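PDB 3WE9: farnesyl diphosphate phosphatase YisP from Bacillus subtilis subsp. subtilis, which hydrolyses farnesyl diphosphate to farnesol and diphosphate, a reaction linked to biofilm formation, and belongs to the phytoene/squalene synthase family. Local coordinates for residues A26-K31 with L238-A243; V153-A158 with K232-A237; E211-L216 with A243-I248. All blocks are in the same frame, centred on the assembly; numbering follows the deposited sequence.

Contact 1: A26-K31 with L238-A243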
ATOM      1  N   ALA A  26      -2.086   9.574   1.376  1.00 44.23           N
ATOM      2  CA  ALA A  26      -1.610   8.678   0.322  1.00 42.94           C
ATOM      3  C   ALA A  26      -1.846   9.319  -1.040  1.00 42.50           C
ATOM      4  O   ALA A  26      -2.560   8.774  -1.880  1.00 42.65           O
ATOM      5  CB  ALA A  26      -2.329   7.334   0.407  1.00 42.19           C
ATOM      6  N   PRO A  27      -1.235  10.491  -1.275  1.00 42.31           N
ATOM      7  CA  PRO A  27      -1.358  11.244  -2.527  1.00 42.86           C
ATOM      8  C   PRO A  27      -1.131  10.397  -3.778  1.00 42.47           C
ATOM      9  O   PRO A  27      -1.851  10.533  -4.764  1.00 42.37           O
ATOM     10  CB  PRO A  27      -0.303  12.338  -2.375  1.00 42.68           C
ATOM     11  CG  PRO A  27      -0.263  12.557  -0.897  1.00 42.58           C
ATOM     12  CD  PRO A  27      -0.276  11.149  -0.370  1.00 42.08           C
ATOM     13  N   ALA A  28      -0.123   9.530  -3.732  1.00 42.36           N
ATOM     14  CA  ALA A  28       0.195   8.672  -4.867  1.00 41.24           C
ATOM     15  C   ALA A  28      -0.943   7.702  -5.170  1.00 39.58           C
ATOM     16  O   ALA A  28      -1.415   7.633  -6.305  1.00 39.71           O
ATOM     17  CB  ALA A  28       1.481   7.903  -4.598  1.00 39.81           C
ATOM     18  N   CYS A  29      -1.372   6.949  -4.160  1.00 38.76           N
ATOM     19  CA  CYS A  29      -2.462   5.994  -4.334  1.00 37.86           C
ATOM     20  C   CYS A  29      -3.736   6.717  -4.759  1.00 35.82           C
ATOM     21  O   CYS A  29      -4.455   6.252  -5.642  1.00 33.62           O
ATOM     22  CB  CYS A  29      -2.717   5.222  -3.034  1.00 39.39           C
ATOM     23  SG  CYS A  29      -1.407   4.046  -2.583  1.00 44.89           S
ATOM     24  N   PHE A  30      -4.004   7.855  -4.123  1.00 33.35           N
ATOM     25  CA  PHE A  30      -5.187   8.649  -4.427  1.00 32.63           C
ATOM     26  C   PHE A  30      -5.161   8.991  -5.906  1.00 32.75           C
ATOM     27  O   PHE A  30      -6.182   8.947  -6.592  1.00 32.08           O
ATOM     28  CB  PHE A  30      -5.192   9.943  -3.607  1.00 32.44           C
ATOM     29  CG  PHE A  30      -6.418  10.790  -3.814  1.00 33.90           C
ATOM     30  CD1 PHE A  30      -7.596  10.516  -3.122  1.00 34.05           C
ATOM     31  CD2 PHE A  30      -6.399  11.856  -4.710  1.00 34.23           C
ATOM     32  CE1 PHE A  30      -8.739  11.294  -3.319  1.00 33.54           C
ATOM     33  CE2 PHE A  30      -7.537  12.640  -4.915  1.00 35.67           C
ATOM     34  CZ  PHE A  30      -8.709  12.358  -4.217  1.00 32.91           C
ATOM     35  N   LYS A  31      -3.973   9.333  -6.390  1.00 32.48           N
ATOM     36  CA  LYS A  31      -3.791   9.685  -7.787  1.00 31.26           C
ATOM     37  C   LYS A  31      -4.073   8.478  -8.682  1.00 28.92           C
ATOM     38  O   LYS A  31      -4.719   8.601  -9.723  1.00 27.13           O
ATOM     39  CB  LYS A  31      -2.359  10.180  -8.015  1.00 33.97           C
ATOM     40  CG  LYS A  31      -2.089  10.645  -9.430  1.00 34.90           C
ATOM     41  CD  LYS A  31      -3.017  11.786  -9.806  1.00 39.28           C
ATOM     42  CE  LYS A  31      -2.851  12.179 -11.261  1.00 41.12           C
ATOM     43  NZ  LYS A  31      -3.853  13.212 -11.655  1.00 44.11           N
ATOM     44  N   LEU A 238       1.560   0.587  -9.991  1.00 17.66           N
ATOM     45  CA  LEU A 238       2.796  -0.119 -10.288  1.00 20.08           C
ATOM     46  C   LEU A 238       3.933   0.857 -10.596  1.00 21.07           C
ATOM     47  O   LEU A 238       5.006   0.782  -9.998  1.00 20.07           O
ATOM     48  CB  LEU A 238       2.587  -1.059 -11.480  1.00 21.48           C
ATOM     49  CG  LEU A 238       1.758  -2.313 -11.187  1.00 24.30           C
ATOM     50  CD1 LEU A 238       1.473  -3.063 -12.487  1.00 27.07           C
ATOM     51  CD2 LEU A 238       2.517  -3.199 -10.210  1.00 24.39           C
ATOM     52  N   HIS A 239       3.689   1.770 -11.531  1.00 21.71           N
ATOM     53  CA  HIS A 239       4.698   2.756 -11.924  1.00 23.06           C
ATOM     54  C   HIS A 239       5.141   3.654 -10.777  1.00 20.62           C
ATOM     55  O   HIS A 239       6.331   3.933 -10.619  1.00 20.68           O
ATOM     56  CB  HIS A 239       4.161   3.636 -13.058  1.00 27.24           C
ATOM     57  CG  HIS A 239       4.265   3.010 -14.414  1.00 31.37           C
ATOM     58  ND1 HIS A 239       3.794   1.744 -14.689  1.00 34.86           N
ATOM     59  CD2 HIS A 239       4.790   3.476 -15.572  1.00 33.03           C
ATOM     60  CE1 HIS A 239       4.027   1.457 -15.957  1.00 35.46           C
ATOM     61  NE2 HIS A 239       4.630   2.490 -16.516  1.00 35.06           N
ATOM     62  N   LEU A 240       4.182   4.111  -9.980  1.00 19.03           N
ATOM     63  CA  LEU A 240       4.468   5.001  -8.862  1.00 18.94           C
ATOM     64  C   LEU A 240       5.349   4.374  -7.790  1.00 18.68           C
ATOM     65  O   LEU A 240       6.281   5.009  -7.300  1.00 17.84           O
ATOM     66  CB  LEU A 240       3.163   5.488  -8.224  1.00 20.38           C
ATOM     67  CG  LEU A 240       2.321   6.441  -9.084  1.00 24.16           C
ATOM     68  CD1 LEU A 240       0.968   6.687  -8.423  1.00 23.04           C
ATOM     69  CD2 LEU A 240       3.077   7.752  -9.273  1.00 20.80           C
ATOM     70  N   HIS A 241       5.057   3.129  -7.428  1.00 16.53           N
ATOM     71  CA  HIS A 241       5.829   2.464  -6.386  1.00 17.83           C
ATOM     72  C   HIS A 241       7.190   1.990  -6.859  1.00 18.22           C
ATOM     73  O   HIS A 241       8.126   1.908  -6.069  1.00 16.81           O
ATOM     74  CB  HIS A 241       4.977   1.358  -5.765  1.00 16.41           C
ATOM     75  CG  HIS A 241       3.798   1.903  -5.024  1.00 14.49           C
ATOM     76  ND1 HIS A 241       3.910   2.470  -3.773  1.00 17.20           N
ATOM     77  CD2 HIS A 241       2.520   2.117  -5.418  1.00 12.24           C
ATOM     78  CE1 HIS A 241       2.757   3.013  -3.428  1.00 13.78           C
ATOM     79  NE2 HIS A 241       1.896   2.814  -4.410  1.00 17.97           N
ATOM     80  N   ARG A 242       7.317   1.699  -8.151  1.00 20.31           N
ATOM     81  CA  ARG A 242       8.624   1.331  -8.677  1.00 20.39           C
ATOM     82  C   ARG A 242       9.467   2.605  -8.633  1.00 19.84           C
ATOM     83  O   ARG A 242      10.642   2.580  -8.261  1.00 20.35           O
ATOM     84  CB  ARG A 242       8.534   0.838 -10.126  1.00 22.57           C
ATOM     85  CG  ARG A 242       8.296  -0.651 -10.254  1.00 28.48           C
ATOM     86  CD  ARG A 242       8.597  -1.145 -11.661  1.00 32.55           C
ATOM     87  NE  ARG A 242       8.453  -2.594 -11.762  1.00 37.32           N
ATOM     88  CZ  ARG A 242       7.368  -3.214 -12.219  1.00 38.50           C
ATOM     89  NH1 ARG A 242       6.318  -2.509 -12.627  1.00 39.30           N
ATOM     90  NH2 ARG A 242       7.337  -4.540 -12.270  1.00 34.66           N
ATOM     91  N   ALA A 243       8.847   3.721  -9.008  1.00 18.02           N
ATOM     92  CA  ALA A 243       9.519   5.016  -9.020  1.00 18.46           C
ATOM     93  C   ALA A 243       9.977   5.412  -7.616  1.00 18.34           C
ATOM     94  O   ALA A 243      11.022   6.043  -7.452  1.00 17.12           O
ATOM     95  CB  ALA A 243       8.591   6.083  -9.590  1.00 19.30           C
TER
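The backbone oxygen of Ala28 has a methyl of Leu240 against it, CD1 of Leu240 lying 3.3 Å from Ala28 O, the closest approach between the two segments. The same methyl also reaches the Ala28 side chain, lying 4.0 Å from CB, so one leucine branch covers both the carbonyl and the methyl of a single residue. Leu240 gets there by an extended route: CG sits beside the backbone N (chi1 -69°), and CD1 then continues the chain anti to CA (chi2 172°). Next along the helix, His241 turns the edge of its imidazole to Cys29. The sulfur SG lies close to the ring plane, 5.0 Å from the centroid of the His241 ring, as in an edge-on sulfur-aromatic approach. A triethylene glycol molecule, likely carried over from crystallisation, comes close to Cys29 and may mark a pocket in this all-helical isoprenoid synthase fold. Ala26 occupies the N-cap position of helix 27-33, and its O accepts the hydrogen bond from Phe30 N. The contact thereby brings the first turn of helix 27-33 onto helix 228-250, while helix 145-165 touches Cys29 and His241 through Arg163 and Ile159, and helix 264-271 packs against Lys31 through Val267 and Leu271.

Contact 2: V153-A158 with K232-A237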
ATOM      1  N   VAL A 153      -3.487  -9.128  -4.345  1.00 18.65           N
ATOM      2  CA  VAL A 153      -2.811  -9.341  -3.074  1.00 19.13           C
ATOM      3  C   VAL A 153      -1.329  -8.990  -3.208  1.00 18.89           C
ATOM      4  O   VAL A 153      -0.758  -8.324  -2.340  1.00 16.34           O
ATOM      5  CB  VAL A 153      -2.960 -10.810  -2.601  1.00 21.55           C
ATOM      6  CG1 VAL A 153      -2.104 -11.053  -1.362  1.00 20.31           C
ATOM      7  CG2 VAL A 153      -4.432 -11.106  -2.291  1.00 22.18           C
ATOM      8  N   SER A 154      -0.714  -9.425  -4.302  1.00 16.77           N
ATOM      9  CA  SER A 154       0.695  -9.135  -4.527  1.00 18.58           C
ATOM     10  C   SER A 154       0.945  -7.626  -4.624  1.00 18.10           C
ATOM     11  O   SER A 154       1.943  -7.126  -4.120  1.00 17.98           O
ATOM     12  CB  SER A 154       1.185  -9.837  -5.795  1.00 21.14           C
ATOM     13  OG  SER A 154       1.356 -11.226  -5.560  1.00 20.95           O
ATOM     14  N   LEU A 155       0.037  -6.905  -5.273  1.00 18.83           N
ATOM     15  CA  LEU A 155       0.180  -5.459  -5.406  1.00 18.05           C
ATOM     16  C   LEU A 155       0.126  -4.788  -4.031  1.00 16.46           C
ATOM     17  O   LEU A 155       0.989  -3.986  -3.691  1.00 14.88           O
ATOM     18  CB  LEU A 155      -0.927  -4.889  -6.294  1.00 18.87           C
ATOM     19  CG  LEU A 155      -0.894  -3.362  -6.447  1.00 18.53           C
ATOM     20  CD1 LEU A 155       0.425  -2.936  -7.077  1.00 19.54           C
ATOM     21  CD2 LEU A 155      -2.080  -2.900  -7.289  1.00 20.45           C
ATOM     22  N   GLY A 156      -0.890  -5.124  -3.244  1.00 14.68           N
ATOM     23  CA  GLY A 156      -1.020  -4.534  -1.922  1.00 15.69           C
ATOM     24  C   GLY A 156       0.158  -4.870  -1.027  1.00 14.47           C
ATOM     25  O   GLY A 156       0.650  -4.021  -0.278  1.00 14.08           O
ATOM     26  N   LEU A 157       0.595  -6.121  -1.099  1.00 13.95           N
ATOM     27  CA  LEU A 157       1.731  -6.614  -0.326  1.00 16.77           C
ATOM     28  C   LEU A 157       2.976  -5.803  -0.707  1.00 15.43           C
ATOM     29  O   LEU A 157       3.677  -5.277   0.153  1.00 14.01           O
ATOM     30  CB  LEU A 157       1.938  -8.103  -0.650  1.00 17.16           C
ATOM     31  CG  LEU A 157       3.032  -9.049  -0.121  1.00 21.81           C
ATOM     32  CD1 LEU A 157       4.259  -8.300   0.355  1.00 21.24           C
ATOM     33  CD2 LEU A 157       2.456  -9.901   0.976  1.00 23.78           C
ATOM     34  N   ALA A 158       3.234  -5.701  -2.009  1.00 14.28           N
ATOM     35  CA  ALA A 158       4.392  -4.960  -2.509  1.00 14.80           C
ATOM     36  C   ALA A 158       4.356  -3.486  -2.084  1.00 14.60           C
ATOM     37  O   ALA A 158       5.376  -2.912  -1.691  1.00 13.77           O
ATOM     38  CB  ALA A 158       4.447  -5.059  -4.031  1.00 14.31           C
ATOM     39  N   LYS A 232      -5.658   1.470 -15.801  1.00 25.76           N
ATOM     40  CA  LYS A 232      -4.854   2.664 -15.600  1.00 26.88           C
ATOM     41  C   LYS A 232      -4.547   2.857 -14.123  1.00 23.35           C
ATOM     42  O   LYS A 232      -3.489   3.375 -13.765  1.00 22.90           O
ATOM     43  CB  LYS A 232      -5.569   3.895 -16.161  1.00 29.24           C
ATOM     44  CG  LYS A 232      -5.704   3.861 -17.676  1.00 36.45           C
ATOM     45  CD  LYS A 232      -6.354   5.116 -18.229  1.00 40.18           C
ATOM     46  CE  LYS A 232      -5.422   6.313 -18.149  1.00 43.23           C
ATOM     47  NZ  LYS A 232      -5.977   7.450 -18.942  1.00 46.64           N
ATOM     48  N   THR A 233      -5.476   2.441 -13.269  1.00 19.90           N
ATOM     49  CA  THR A 233      -5.287   2.562 -11.826  1.00 18.88           C
ATOM     50  C   THR A 233      -4.213   1.587 -11.346  1.00 17.77           C
ATOM     51  O   THR A 233      -3.355   1.953 -10.550  1.00 17.35           O
ATOM     52  CB  THR A 233      -6.611   2.307 -11.068  1.00 17.34           C
ATOM     53  OG1 THR A 233      -7.474   3.440 -11.228  1.00 15.28           O
ATOM     54  CG2 THR A 233      -6.358   2.077  -9.573  1.00 18.08           C
ATOM     55  N   VAL A 234      -4.254   0.353 -11.834  1.00 18.70           N
ATOM     56  CA  VAL A 234      -3.258  -0.643 -11.445  1.00 19.69           C
ATOM     57  C   VAL A 234      -1.894  -0.272 -12.024  1.00 22.59           C
ATOM     58  O   VAL A 234      -0.880  -0.336 -11.333  1.00 20.99           O
ATOM     59  CB  VAL A 234      -3.646  -2.060 -11.934  1.00 20.55           C
ATOM     60  CG1 VAL A 234      -2.529  -3.047 -11.615  1.00 20.14           C
ATOM     61  CG2 VAL A 234      -4.941  -2.508 -11.261  1.00 21.67           C
ATOM     62  N   LYS A 235      -1.884   0.129 -13.292  1.00 23.50           N
ATOM     63  CA  LYS A 235      -0.656   0.530 -13.970  1.00 24.85           C
ATOM     64  C   LYS A 235      -0.021   1.717 -13.240  1.00 23.16           C
ATOM     65  O   LYS A 235       1.192   1.754 -13.029  1.00 21.97           O
ATOM     66  CB  LYS A 235      -0.968   0.914 -15.423  1.00 27.07           C
ATOM     67  CG  LYS A 235       0.251   1.243 -16.275  1.00 30.92           C
ATOM     68  CD  LYS A 235      -0.163   1.568 -17.710  1.00 33.03           C
ATOM     69  CE  LYS A 235       1.046   1.840 -18.598  1.00 36.61           C
ATOM     70  NZ  LYS A 235       0.646   2.156 -20.004  1.00 39.26           N
ATOM     71  N   ALA A 236      -0.845   2.684 -12.852  1.00 21.20           N
ATOM     72  CA  ALA A 236      -0.351   3.856 -12.139  1.00 20.59           C
ATOM     73  C   ALA A 236       0.294   3.432 -10.816  1.00 19.45           C
ATOM     74  O   ALA A 236       1.402   3.861 -10.485  1.00 21.13           O
ATOM     75  CB  ALA A 236      -1.494   4.828 -11.874  1.00 18.30           C
ATOM     76  N   ALA A 237      -0.403   2.585 -10.067  1.00 18.67           N
ATOM     77  CA  ALA A 237       0.106   2.108  -8.781  1.00 18.36           C
ATOM     78  C   ALA A 237       1.460   1.424  -8.962  1.00 17.17           C
ATOM     79  O   ALA A 237       2.387   1.642  -8.184  1.00 16.08           O
ATOM     80  CB  ALA A 237      -0.895   1.137  -8.149  1.00 16.26           C
TER
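Val234, next after Thr233, whose OG1 is hydrogen-bonded to Ala32 O of helix 27-33, is the first residue of 232-237 to meet 153-158, with CG1 of Val234 lying 4.4 Å from CD2 of Leu155. That branch of the valine stands anti to the backbone N (chi1 175°) and meets the leucine methyl to methyl. Val234 also touches Cys219 of helix 199-221 and Leu223 beyond it, so the valine is shared among three parts of the chain. Two positions on, Ala236 packs against Ala32. Helix 228-250 is thus contacted on more than one flank within the all-alpha isoprenoid synthase fold. One turn further along the helix from Val234, Ala237 turns its CB toward helix 145-165 and takes the same leucine methyl, CB to CD2 of Leu155 being 4.3 Å. The leucine bridges the gap because its chain is fully stretched, CG anti to the backbone N (chi1 178°) and CD2 anti to CA, across backbones whose nearest CA atoms, those of Leu155 and Ala237, remain 8.3 Å apart. The side chain of Ala237 also has a triethylene glycol molecule close by.

Contact 3: E211-L216 with A243-I248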
ATOM      1  N   GLU A 211      12.491  -8.487  -3.186  1.00 15.17           N
ATOM      2  CA  GLU A 211      11.226  -9.182  -2.961  1.00 16.18           C
ATOM      3  C   GLU A 211      10.044  -8.302  -3.374  1.00 15.68           C
ATOM      4  O   GLU A 211       9.129  -8.753  -4.061  1.00 16.23           O
ATOM      5  CB  GLU A 211      11.091  -9.543  -1.478  1.00 21.40           C
ATOM      6  CG  GLU A 211      12.035 -10.648  -1.027  1.00 27.43           C
ATOM      7  CD  GLU A 211      11.457 -12.036  -1.266  1.00 32.03           C
ATOM      8  OE1 GLU A 211      10.619 -12.189  -2.181  1.00 32.77           O
ATOM      9  OE2 GLU A 211      11.843 -12.977  -0.537  1.00 33.58           O
ATOM     10  N   ALA A 212      10.058  -7.045  -2.943  1.00 14.20           N
ATOM     11  CA  ALA A 212       8.977  -6.130  -3.280  1.00 16.32           C
ATOM     12  C   ALA A 212       8.795  -6.060  -4.796  1.00 17.15           C
ATOM     13  O   ALA A 212       7.679  -6.120  -5.301  1.00 17.73           O
ATOM     14  CB  ALA A 212       9.270  -4.737  -2.720  1.00 14.74           C
ATOM     15  N   GLU A 213       9.901  -5.947  -5.519  1.00 17.29           N
ATOM     16  CA  GLU A 213       9.852  -5.855  -6.971  1.00 18.72           C
ATOM     17  C   GLU A 213       9.332  -7.137  -7.620  1.00 18.34           C
ATOM     18  O   GLU A 213       8.687  -7.091  -8.667  1.00 18.99           O
ATOM     19  CB  GLU A 213      11.247  -5.474  -7.495  1.00 22.60           C
ATOM     20  CG  GLU A 213      11.725  -4.141  -6.893  1.00 29.00           C
ATOM     21  CD  GLU A 213      13.103  -3.705  -7.353  1.00 31.04           C
ATOM     22  OE1 GLU A 213      14.054  -4.497  -7.225  1.00 37.27           O
ATOM     23  OE2 GLU A 213      13.236  -2.559  -7.833  1.00 35.14           O
ATOM     24  N   ALA A 214       9.600  -8.278  -6.994  1.00 18.10           N
ATOM     25  CA  ALA A 214       9.117  -9.553  -7.515  1.00 19.15           C
ATOM     26  C   ALA A 214       7.579  -9.551  -7.431  1.00 19.86           C
ATOM     27  O   ALA A 214       6.896 -10.016  -8.342  1.00 18.17           O
ATOM     28  CB  ALA A 214       9.697 -10.717  -6.698  1.00 19.00           C
ATOM     29  N   TYR A 215       7.036  -9.028  -6.332  1.00 17.99           N
ATOM     30  CA  TYR A 215       5.588  -8.964  -6.183  1.00 18.73           C
ATOM     31  C   TYR A 215       5.003  -8.003  -7.215  1.00 19.59           C
ATOM     32  O   TYR A 215       3.978  -8.293  -7.823  1.00 18.79           O
ATOM     33  CB  TYR A 215       5.205  -8.510  -4.770  1.00 19.01           C
ATOM     34  CG  TYR A 215       5.370  -9.581  -3.714  1.00 18.85           C
ATOM     35  CD1 TYR A 215       4.491 -10.666  -3.643  1.00 18.74           C
ATOM     36  CD2 TYR A 215       6.396  -9.506  -2.780  1.00 16.05           C
ATOM     37  CE1 TYR A 215       4.632 -11.645  -2.656  1.00 18.16           C
ATOM     38  CE2 TYR A 215       6.548 -10.474  -1.797  1.00 18.54           C
ATOM     39  CZ  TYR A 215       5.664 -11.538  -1.737  1.00 19.11           C
ATOM     40  OH  TYR A 215       5.815 -12.476  -0.743  1.00 22.49           O
ATOM     41  N   LEU A 216       5.665  -6.864  -7.414  1.00 18.31           N
ATOM     42  CA  LEU A 216       5.204  -5.872  -8.386  1.00 18.94           C
ATOM     43  C   LEU A 216       5.161  -6.464  -9.795  1.00 20.43           C
ATOM     44  O   LEU A 216       4.153  -6.356 -10.490  1.00 19.23           O
ATOM     45  CB  LEU A 216       6.124  -4.644  -8.370  1.00 18.01           C
ATOM     46  CG  LEU A 216       6.117  -3.767  -7.103  1.00 16.21           C
ATOM     47  CD1 LEU A 216       7.235  -2.737  -7.182  1.00 20.02           C
ATOM     48  CD2 LEU A 216       4.765  -3.089  -6.944  1.00 17.28           C
ATOM     49  N   ALA A 243       8.847   3.721  -9.008  1.00 18.02           N
ATOM     50  CA  ALA A 243       9.519   5.016  -9.020  1.00 18.46           C
ATOM     51  C   ALA A 243       9.977   5.412  -7.616  1.00 18.34           C
ATOM     52  O   ALA A 243      11.022   6.043  -7.452  1.00 17.12           O
ATOM     53  CB  ALA A 243       8.591   6.083  -9.590  1.00 19.30           C
ATOM     54  N   VAL A 244       9.189   5.056  -6.605  1.00 16.39           N
ATOM     55  CA  VAL A 244       9.556   5.367  -5.232  1.00 17.56           C
ATOM     56  C   VAL A 244      10.876   4.675  -4.879  1.00 16.48           C
ATOM     57  O   VAL A 244      11.782   5.290  -4.312  1.00 16.76           O
ATOM     58  CB  VAL A 244       8.453   4.912  -4.238  1.00 17.76           C
ATOM     59  CG1 VAL A 244       8.962   5.030  -2.795  1.00 19.73           C
ATOM     60  CG2 VAL A 244       7.211   5.772  -4.409  1.00 19.38           C
ATOM     61  N   LEU A 245      10.980   3.395  -5.222  1.00 16.04           N
ATOM     62  CA  LEU A 245      12.194   2.630  -4.953  1.00 16.28           C
ATOM     63  C   LEU A 245      13.385   3.233  -5.695  1.00 18.33           C
ATOM     64  O   LEU A 245      14.498   3.301  -5.164  1.00 15.22           O
ATOM     65  CB  LEU A 245      12.005   1.168  -5.374  1.00 17.36           C
ATOM     66  CG  LEU A 245      10.984   0.385  -4.538  1.00 16.66           C
ATOM     67  CD1 LEU A 245      10.726  -0.971  -5.162  1.00 17.63           C
ATOM     68  CD2 LEU A 245      11.503   0.242  -3.110  1.00 20.27           C
ATOM     69  N   GLU A 246      13.155   3.675  -6.928  1.00 19.00           N
ATOM     70  CA  GLU A 246      14.236   4.276  -7.704  1.00 21.58           C
ATOM     71  C   GLU A 246      14.686   5.604  -7.083  1.00 19.79           C
ATOM     72  O   GLU A 246      15.883   5.901  -7.043  1.00 20.12           O
ATOM     73  CB  GLU A 246      13.792   4.482  -9.155  1.00 23.99           C
ATOM     74  CG  GLU A 246      13.483   3.181  -9.886  1.00 30.95           C
ATOM     75  CD  GLU A 246      14.720   2.316 -10.134  1.00 37.51           C
ATOM     76  OE1 GLU A 246      15.419   1.948  -9.160  1.00 37.31           O
ATOM     77  OE2 GLU A 246      14.995   2.001 -11.315  1.00 41.55           O
ATOM     78  N   LYS A 247      13.736   6.388  -6.580  1.00 19.66           N
ATOM     79  CA  LYS A 247      14.064   7.671  -5.961  1.00 20.44           C
ATOM     80  C   LYS A 247      14.914   7.455  -4.715  1.00 20.49           C
ATOM     81  O   LYS A 247      15.890   8.171  -4.470  1.00 18.45           O
ATOM     82  CB  LYS A 247      12.790   8.438  -5.580  1.00 19.97           C
ATOM     83  CG  LYS A 247      13.071   9.829  -5.000  1.00 21.43           C
ATOM     84  CD  LYS A 247      11.802  10.629  -4.730  1.00 23.54           C
ATOM     85  CE  LYS A 247      12.146  12.029  -4.213  1.00 25.79           C
ATOM     86  NZ  LYS A 247      10.942  12.873  -3.981  1.00 24.96           N
ATOM     87  N   ILE A 248      14.530   6.464  -3.918  1.00 18.79           N
ATOM     88  CA  ILE A 248      15.263   6.147  -2.700  1.00 17.58           C
ATOM     89  C   ILE A 248      16.708   5.803  -3.063  1.00 18.09           C
ATOM     90  O   ILE A 248      17.648   6.259  -2.410  1.00 18.06           O
ATOM     91  CB  ILE A 248      14.596   4.959  -1.955  1.00 17.46           C
ATOM     92  CG1 ILE A 248      13.190   5.377  -1.494  1.00 15.92           C
ATOM     93  CG2 ILE A 248      15.457   4.533  -0.764  1.00 15.23           C
ATOM     94  CD1 ILE A 248      12.360   4.257  -0.872  1.00 15.48           C
TER
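Leu245 and Glu213 carry most of the buried surface where helices 199-221 and 228-250, consecutive in the chain and running roughly antiparallel, pack as a helical hairpin within the isoprenoid synthase fold. Their CA atoms are the nearest pair across the segments, 9.0 Å apart, and the side chains fill that interval by sliding past each other in opposite directions. Leu245 does so with one methyl: CG lies beside the backbone N (chi1 -67°) and CD1 extends anti to CA toward the other helix, where it rests 3.7 Å from CG of Glu213. The methylene CG of Glu213 therefore gives the leucine methyl an aliphatic surface to rest on. One turn further along the same helix, Leu216 adds a looser contact, its CD1 standing 4.4 Å from CD1 of Leu245. Trp205, also on helix 199-221, touches Leu245 as well, so the leucine is held by residues more than two turns apart.

The carboxylate end of Glu213 runs on past the leucine, with OE2 4.0 Å from Leu245 CD1, and forms a salt bridge to Arg249 NH1. Glu246 OE1 binds the same nitrogen of Arg249. That shared cation probably offsets the repulsion between the two acids, whose oxygens Glu213 OE2 and Glu246 OE1 are separated by 5.2 Å.

How the contacts relate
From the N terminus, the chain first reaches 26-31, whose partner 238-243 lies 207 residues on; contact 1 thus closes a long, mostly helical loop. Contact 2 is nested inside it, joining 153-158 to 232-237. Contact 3 starts within both loops, at 211-216, but its second segment begins at Ala243, the last residue of contact 1's second segment, and runs on beyond it, so that contact 3 crosses each. All three converge on successive turns of helix 228-250 and so tie helices 27-33, 145-165 and 199-221 to one shared helix. They also touch directly: Leu238 packs on Leu155 and on Leu216, and Ala158 CB lies 3.5 Å from Leu216 CD2.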